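Local structure of Dye type peroxidase A (Streptomyces lividans 1326, 6GZW) at residues 12-24 with 359-371. The protein is a haem-containing peroxidase of the dye-decolourising family, which probably oxidises dyes and other substrates at the expense of hydrogen peroxide. Residues are numbered along the deposited sequence; the frame is centred on the assembly and turned at random.
Sequences AMFHGKHQPGITT and AVPGGAAEGEYVG
Gln-19 reaches across to Pro-361 with its amide nitrogen. NE2 donates to Pro-361 O at 2.9 Å, nearly straight at 169°, and the acceptor lies in the plane of the amide. The chain beyond CG is extended, which carries the amide between the CG1 atoms of Val-360 and Val-370. OE1 is taken by Phe-86 N on strand 83-89, so both ends of this buried amide are held and its rotation is fixed. A water joins Gln-19 N to Pro-361 O as well.

Two backbone bonds follow. Gly-363 N donates to Lys-17 O at 2.9 Å, and Gly-16 N gives a longer bond to Ala-364 O at 3.3 Å. Gly-363 CA sits only 3.2 Å from Gly-16 O. A side chain on Gly-363 would run into the carbonyls of Gly-16 and His-18. A second water bridges Phe-14 O and Ala-364 N.

The His-15 ring lies between Phe-14 CD2 on one face and Glu-366 CA on the other, the latter a CH-pi contact 3.9 Å from the ring centroid. With CG beside the backbone N (chi1 -71°), CD2 is brought to Ala-364 O. Replacing His-15 by an alanine would probably leave Glu-366 CA without its ring and open a gap beside Phe-14. Further in, Phe-14 CZ packs on Ala-364 CB at 3.9 Å and on Val-370 CG2. Ile-22 CD1 approaches Val-360 CG1 more loosely.

Beyond Ala-364, a type II turn from Ala-365 to Glu-368 reverses the chain. The contact thus joins the loop between helix 6-9 and strand 29-37 to the chain leaving strand 350-360, beside strand 83-89 of the same sheet. This large antiparallel sheet with flanking helices is that of the ferredoxin-like alpha/beta fold of dye-decolourising peroxidases.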
ATOM      1  N   ALA A  12      -1.773  20.428  -0.632  1.00 15.66           N
ATOM      2  CA  ALA A  12      -1.387  20.845  -1.977  1.00 16.51           C
ATOM      3  C   ALA A  12      -2.492  21.692  -2.615  1.00 17.45           C
ATOM      4  O   ALA A  12      -3.678  21.525  -2.340  1.00 16.53           O
ATOM      5  CB  ALA A  12      -1.087  19.634  -2.855  1.00 16.71           C
ATOM      6  N   MET A  13      -2.076  22.592  -3.494  1.00 19.30           N
ATOM      7  CA  MET A  13      -3.018  23.440  -4.207  1.00 19.85           C
ATOM      8  C   MET A  13      -3.602  22.734  -5.416  1.00 18.35           C
ATOM      9  O   MET A  13      -2.874  22.132  -6.212  1.00 18.13           O
ATOM     10  CB  MET A  13      -2.349  24.739  -4.649  1.00 23.71           C
ATOM     11  CG  MET A  13      -2.038  25.692  -3.504  1.00 26.13           C
ATOM     12  SD  MET A  13      -1.410  27.286  -4.107  1.00 34.20           S
ATOM     13  CE  MET A  13      -2.853  27.999  -4.905  1.00 34.11           C
ATOM     14  N   PHE A  14      -4.925  22.836  -5.568  1.00 17.01           N
ATOM     15  CA  PHE A  14      -5.621  22.320  -6.722  1.00 17.02           C
ATOM     16  C   PHE A  14      -5.608  23.355  -7.837  1.00 17.95           C
ATOM     17  O   PHE A  14      -5.249  23.055  -8.984  1.00 17.22           O
ATOM     18  CB  PHE A  14      -7.094  21.970  -6.379  1.00 17.31           C
ATOM     19  CG  PHE A  14      -7.923  21.637  -7.575  1.00 16.79           C
ATOM     20  CD1 PHE A  14      -7.633  20.523  -8.362  1.00 16.55           C
ATOM     21  CD2 PHE A  14      -9.008  22.462  -7.958  1.00 17.10           C
ATOM     22  CE1 PHE A  14      -8.385  20.229  -9.496  1.00 16.92           C
ATOM     23  CE2 PHE A  14      -9.761  22.158  -9.084  1.00 15.89           C
ATOM     24  CZ  PHE A  14      -9.457  21.050  -9.853  1.00 17.37           C
ATOM     25  N   HIS A  15      -6.052  24.573  -7.503  1.00 19.45           N
ATOM     26  CA  HIS A  15      -6.113  25.636  -8.510  1.00 20.52           C
ATOM     27  C   HIS A  15      -4.707  26.181  -8.775  1.00 20.19           C
ATOM     28  O   HIS A  15      -3.927  26.368  -7.845  1.00 21.29           O
ATOM     29  CB  HIS A  15      -7.033  26.785  -8.081  1.00 21.25           C
ATOM     30  CG  HIS A  15      -8.485  26.441  -8.094  1.00 21.67           C
ATOM     31  ND1 HIS A  15      -9.274  26.532  -6.968  1.00 23.38           N
ATOM     32  CD2 HIS A  15      -9.302  26.028  -9.092  1.00 21.46           C
ATOM     33  CE1 HIS A  15     -10.510  26.178  -7.269  1.00 21.92           C
ATOM     34  NE2 HIS A  15     -10.556  25.875  -8.552  1.00 23.22           N
ATOM     35  N   GLY A  16      -4.414  26.452 -10.043  1.00 20.57           N
ATOM     36  CA  GLY A  16      -3.105  26.989 -10.452  1.00 19.56           C
ATOM     37  C   GLY A  16      -2.845  26.909 -11.956  1.00 18.51           C
ATOM     38  O   GLY A  16      -3.634  26.373 -12.730  1.00 16.60           O
ATOM     39  N   LYS A  17      -1.718  27.474 -12.374  1.00 19.29           N
ATOM     40  CA  LYS A  17      -1.315  27.432 -13.776  1.00 19.18           C
ATOM     41  C   LYS A  17      -1.116  25.976 -14.258  1.00 17.72           C
ATOM     42  O   LYS A  17      -1.547  25.618 -15.352  1.00 16.37           O
ATOM     43  CB  LYS A  17      -0.039  28.261 -13.959  1.00 21.07           C
ATOM     44  CG  LYS A  17       0.526  28.302 -15.364  1.00 24.00           C
ATOM     45  CD  LYS A  17       1.843  29.072 -15.328  1.00 25.50           C
ATOM     46  CE  LYS A  17       2.364  29.425 -16.706  1.00 28.03           C
ATOM     47  NZ  LYS A  17       3.567  30.315 -16.583  1.00 30.43           N
ATOM     48  N   HIS A  18      -0.470  25.160 -13.428  1.00 17.99           N
ATOM     49  CA  HIS A  18      -0.224  23.741 -13.705  1.00 17.11           C
ATOM     50  C   HIS A  18      -1.087  22.884 -12.784  1.00 16.20           C
ATOM     51  O   HIS A  18      -1.402  23.301 -11.673  1.00 17.83           O
ATOM     52  CB  HIS A  18       1.253  23.404 -13.457  1.00 17.63           C
ATOM     53  CG  HIS A  18       2.202  24.300 -14.189  1.00 18.20           C
ATOM     54  ND1 HIS A  18       2.186  24.426 -15.563  1.00 17.99           N
ATOM     55  CD2 HIS A  18       3.158  25.147 -13.742  1.00 18.71           C
ATOM     56  CE1 HIS A  18       3.114  25.296 -15.930  1.00 18.10           C
ATOM     57  NE2 HIS A  18       3.709  25.756 -14.846  1.00 18.50           N
ATOM     58  N   GLN A  19      -1.466  21.702 -13.261  1.00 14.54           N
ATOM     59  CA  GLN A  19      -2.125  20.722 -12.375  1.00 13.37           C
ATOM     60  C   GLN A  19      -1.149  20.247 -11.320  1.00 13.54           C
ATOM     61  O   GLN A  19       0.063  20.134 -11.606  1.00 13.46           O
ATOM     62  CB  GLN A  19      -2.633  19.537 -13.164  1.00 12.97           C
ATOM     63  CG  GLN A  19      -3.907  19.786 -13.962  1.00 12.61           C
ATOM     64  CD  GLN A  19      -4.481  18.485 -14.493  1.00 12.22           C
ATOM     65  OE1 GLN A  19      -4.995  17.666 -13.701  1.00 12.19           O
ATOM     66  NE2 GLN A  19      -4.428  18.282 -15.795  1.00 11.18           N
ATOM     67  N   PRO A  20      -1.657  19.939 -10.108  1.00 13.37           N
ATOM     68  CA  PRO A  20      -0.849  19.285  -9.073  1.00 12.90           C
ATOM     69  C   PRO A  20      -0.447  17.850  -9.488  1.00 12.67           C
ATOM     70  O   PRO A  20      -1.004  17.281 -10.427  1.00 13.39           O
ATOM     71  CB  PRO A  20      -1.804  19.256  -7.871  1.00 12.95           C
ATOM     72  CG  PRO A  20      -3.123  19.071  -8.502  1.00 13.10           C
ATOM     73  CD  PRO A  20      -3.098  19.915  -9.749  1.00 13.50           C
ATOM     74  N   GLY A  21       0.572  17.304  -8.840  1.00 12.61           N
ATOM     75  CA  GLY A  21       1.047  15.955  -9.136  1.00 13.10           C
ATOM     76  C   GLY A  21       2.142  15.836 -10.190  1.00 12.57           C
ATOM     77  O   GLY A  21       2.386  14.743 -10.693  1.00 11.90           O
ATOM     78  N   ILE A  22       2.765  16.966 -10.549  1.00 12.62           N
ATOM     79  CA  ILE A  22       3.830  17.002 -11.521  1.00 13.15           C
ATOM     80  C   ILE A  22       5.103  17.423 -10.814  1.00 12.64           C
ATOM     81  O   ILE A  22       6.098  16.672 -10.820  1.00 12.48           O
ATOM     82  CB  ILE A  22       3.488  17.920 -12.713  1.00 13.63           C
ATOM     83  CG1 ILE A  22       2.168  17.484 -13.357  1.00 14.19           C
ATOM     84  CG2 ILE A  22       4.594  17.877 -13.771  1.00 13.64           C
ATOM     85  CD1 ILE A  22       1.664  18.408 -14.446  1.00 14.53           C
ATOM     86  N   THR A  23       5.094  18.618 -10.228  1.00 13.14           N
ATOM     87  CA  THR A  23       6.231  19.138  -9.436  1.00 14.13           C
ATOM     88  C   THR A  23       6.071  18.929  -7.947  1.00 14.52           C
ATOM     89  O   THR A  23       7.004  19.131  -7.194  1.00 14.77           O
ATOM     90  CB  THR A  23       6.432  20.667  -9.663  1.00 14.64           C
ATOM     91  OG1 THR A  23       5.239  21.396  -9.337  1.00 15.98           O
ATOM     92  CG2 THR A  23       6.830  20.918 -11.076  1.00 15.52           C
ATOM     93  N   THR A  24       4.864  18.527  -7.522  1.00 14.32           N
ATOM     94  CA  THR A  24       4.590  18.180  -6.154  1.00 15.16           C
ATOM     95  C   THR A  24       5.600  17.153  -5.633  1.00 15.04           C
ATOM     96  O   THR A  24       5.959  16.245  -6.380  1.00 14.72           O
ATOM     97  CB  THR A  24       3.208  17.516  -6.067  1.00 15.46           C
ATOM     98  OG1 THR A  24       2.274  18.319  -6.765  1.00 15.55           O
ATOM     99  CG2 THR A  24       2.762  17.338  -4.629  1.00 16.55           C
ATOM    100  N   ALA A 359      -2.237  13.230 -22.288  1.00 13.26           N
ATOM    101  CA  ALA A 359      -2.144  14.680 -22.352  1.00 13.85           C
ATOM    102  C   ALA A 359      -2.775  15.276 -21.107  1.00 13.12           C
ATOM    103  O   ALA A 359      -4.004  15.190 -20.925  1.00 15.22           O
ATOM    104  CB  ALA A 359      -2.860  15.202 -23.587  1.00 14.26           C
ATOM    105  N   VAL A 360      -1.972  15.914 -20.278  1.00 12.73           N
ATOM    106  CA  VAL A 360      -2.404  16.422 -18.989  1.00 13.03           C
ATOM    107  C   VAL A 360      -2.429  17.950 -19.127  1.00 14.14           C
ATOM    108  O   VAL A 360      -1.372  18.596 -19.111  1.00 14.81           O
ATOM    109  CB  VAL A 360      -1.441  15.932 -17.892  1.00 13.30           C
ATOM    110  CG1 VAL A 360      -1.669  16.608 -16.560  1.00 13.23           C
ATOM    111  CG2 VAL A 360      -1.552  14.408 -17.733  1.00 13.28           C
ATOM    112  N   PRO A 361      -3.626  18.538 -19.309  1.00 13.96           N
ATOM    113  CA  PRO A 361      -3.674  19.991 -19.548  1.00 14.84           C
ATOM    114  C   PRO A 361      -3.285  20.838 -18.353  1.00 14.10           C
ATOM    115  O   PRO A 361      -2.938  20.332 -17.276  1.00 15.15           O
ATOM    116  CB  PRO A 361      -5.134  20.212 -19.923  1.00 14.86           C
ATOM    117  CG  PRO A 361      -5.845  19.172 -19.115  1.00 14.46           C
ATOM    118  CD  PRO A 361      -4.981  17.970 -19.287  1.00 14.50           C
ATOM    119  N   GLY A 362      -3.285  22.153 -18.540  1.00 14.71           N
ATOM    120  CA  GLY A 362      -3.021  23.076 -17.439  1.00 14.32           C
ATOM    121  C   GLY A 362      -3.967  22.945 -16.258  1.00 15.22           C
ATOM    122  O   GLY A 362      -5.011  22.296 -16.356  1.00 14.92           O
ATOM    123  N   GLY A 363      -3.616  23.571 -15.149  1.00 15.61           N
ATOM    124  CA  GLY A 363      -4.452  23.489 -13.959  1.00 17.04           C
ATOM    125  C   GLY A 363      -5.736  24.264 -14.148  1.00 17.82           C
ATOM    126  O   GLY A 363      -5.833  25.152 -15.007  1.00 18.16           O
ATOM    127  N   ALA A 364      -6.726  23.913 -13.352  1.00 18.98           N
ATOM    128  CA  ALA A 364      -7.991  24.660 -13.321  1.00 20.14           C
ATOM    129  C   ALA A 364      -7.823  26.011 -12.624  1.00 21.18           C
ATOM    130  O   ALA A 364      -7.350  26.067 -11.496  1.00 19.96           O
ATOM    131  CB  ALA A 364      -9.013  23.840 -12.569  1.00 20.34           C
ATOM    132  N   ALA A 365      -8.224  27.096 -13.284  1.00 23.71           N
ATOM    133  CA  ALA A 365      -8.362  28.382 -12.592  1.00 26.13           C
ATOM    134  C   ALA A 365      -9.588  28.304 -11.675  1.00 27.21           C
ATOM    135  O   ALA A 365     -10.468  27.448 -11.870  1.00 28.60           O
ATOM    136  CB  ALA A 365      -8.517  29.532 -13.592  1.00 24.79           C
ATOM    137  N   GLU A 366      -9.638  29.180 -10.677  1.00 29.74           N
ATOM    138  CA  GLU A 366     -10.869  29.372  -9.893  1.00 30.89           C
ATOM    139  C   GLU A 366     -12.074  29.572 -10.833  1.00 29.88           C
ATOM    140  O   GLU A 366     -11.990  30.301 -11.814  1.00 30.36           O
ATOM    141  CB  GLU A 366     -10.730  30.556  -8.920  1.00 31.61           C
ATOM    142  CG  GLU A 366     -11.871  30.714  -7.917  0.50 31.69           C
ATOM    143  CD  GLU A 366     -12.011  29.523  -6.984  0.50 31.91           C
ATOM    144  OE1 GLU A 366     -12.610  28.506  -7.392  0.50 31.24           O
ATOM    145  OE2 GLU A 366     -11.537  29.609  -5.837  0.50 32.70           O
ATOM    146  N   GLY A 367     -13.170  28.871 -10.558  1.00 32.06           N
ATOM    147  CA  GLY A 367     -14.351  28.884 -11.429  1.00 32.12           C
ATOM    148  C   GLY A 367     -14.300  28.023 -12.684  1.00 33.32           C
ATOM    149  O   GLY A 367     -15.191  28.124 -13.532  1.00 34.59           O
ATOM    150  N   GLU A 368     -13.265  27.180 -12.824  1.00 30.87           N
ATOM    151  CA  GLU A 368     -13.115  26.324 -13.998  1.00 28.93           C
ATOM    152  C   GLU A 368     -12.953  24.875 -13.585  1.00 22.68           C
ATOM    153  O   GLU A 368     -12.689  24.568 -12.421  1.00 24.97           O
ATOM    154  CB  GLU A 368     -11.845  26.646 -14.787  1.00 31.43           C
ATOM    155  CG  GLU A 368     -11.675  28.052 -15.301  1.00 34.47           C
ATOM    156  CD  GLU A 368     -10.452  28.156 -16.198  1.00 35.62           C
ATOM    157  OE1 GLU A 368      -9.444  27.422 -15.958  1.00 36.44           O
ATOM    158  OE2 GLU A 368     -10.516  28.944 -17.172  1.00 34.15           O
ATOM    159  N   TYR A 369     -13.088  24.018 -14.592  1.00 21.37           N
ATOM    160  CA  TYR A 369     -12.751  22.600 -14.483  1.00 19.63           C
ATOM    161  C   TYR A 369     -11.565  22.242 -15.391  1.00 18.87           C
ATOM    162  O   TYR A 369     -11.279  22.916 -16.396  1.00 19.63           O
ATOM    163  CB  TYR A 369     -13.972  21.702 -14.769  1.00 18.98           C
ATOM    164  CG  TYR A 369     -14.546  21.696 -16.172  1.00 18.83           C
ATOM    165  CD1 TYR A 369     -15.560  22.599 -16.549  1.00 18.65           C
ATOM    166  CD2 TYR A 369     -14.143  20.758 -17.110  1.00 18.73           C
ATOM    167  CE1 TYR A 369     -16.118  22.566 -17.834  1.00 20.24           C
ATOM    168  CE2 TYR A 369     -14.687  20.717 -18.394  1.00 19.49           C
ATOM    169  CZ  TYR A 369     -15.683  21.617 -18.765  1.00 19.68           C
ATOM    170  OH  TYR A 369     -16.206  21.563 -20.048  1.00 20.96           O
ATOM    171  N   VAL A 370     -10.896  21.142 -15.039  1.00 17.99           N
ATOM    172  CA  VAL A 370      -9.736  20.667 -15.787  1.00 17.18           C
ATOM    173  C   VAL A 370     -10.181  20.196 -17.176  1.00 17.72           C
ATOM    174  O   VAL A 370     -11.135  19.422 -17.304  1.00 17.30           O
ATOM    175  CB  VAL A 370      -9.014  19.524 -15.023  1.00 17.37           C
ATOM    176  CG1 VAL A 370      -7.869  18.967 -15.865  1.00 17.65           C
ATOM    177  CG2 VAL A 370      -8.521  20.040 -13.676  1.00 17.68           C
ATOM    178  N   GLY A 371      -9.495  20.671 -18.217  1.00 16.82           N
ATOM    179  CA  GLY A 371      -9.815  20.293 -19.588  1.00 16.91           C
ATOM    180  C   GLY A 371     -10.942  21.105 -20.218  1.00 16.85           C
ATOM    181  O   GLY A 371     -11.445  20.744 -21.276  1.00 17.61           O
TER
HETATM  182  O   HOH W   1      -5.840  21.771 -11.458  1.00 15.67           O
HETATM  183  O   HOH W   2     -12.534  25.107  -9.752  1.00 35.61           O
HETATM  184  O   HOH W   3      -0.547  21.201 -16.010  1.00 13.40           O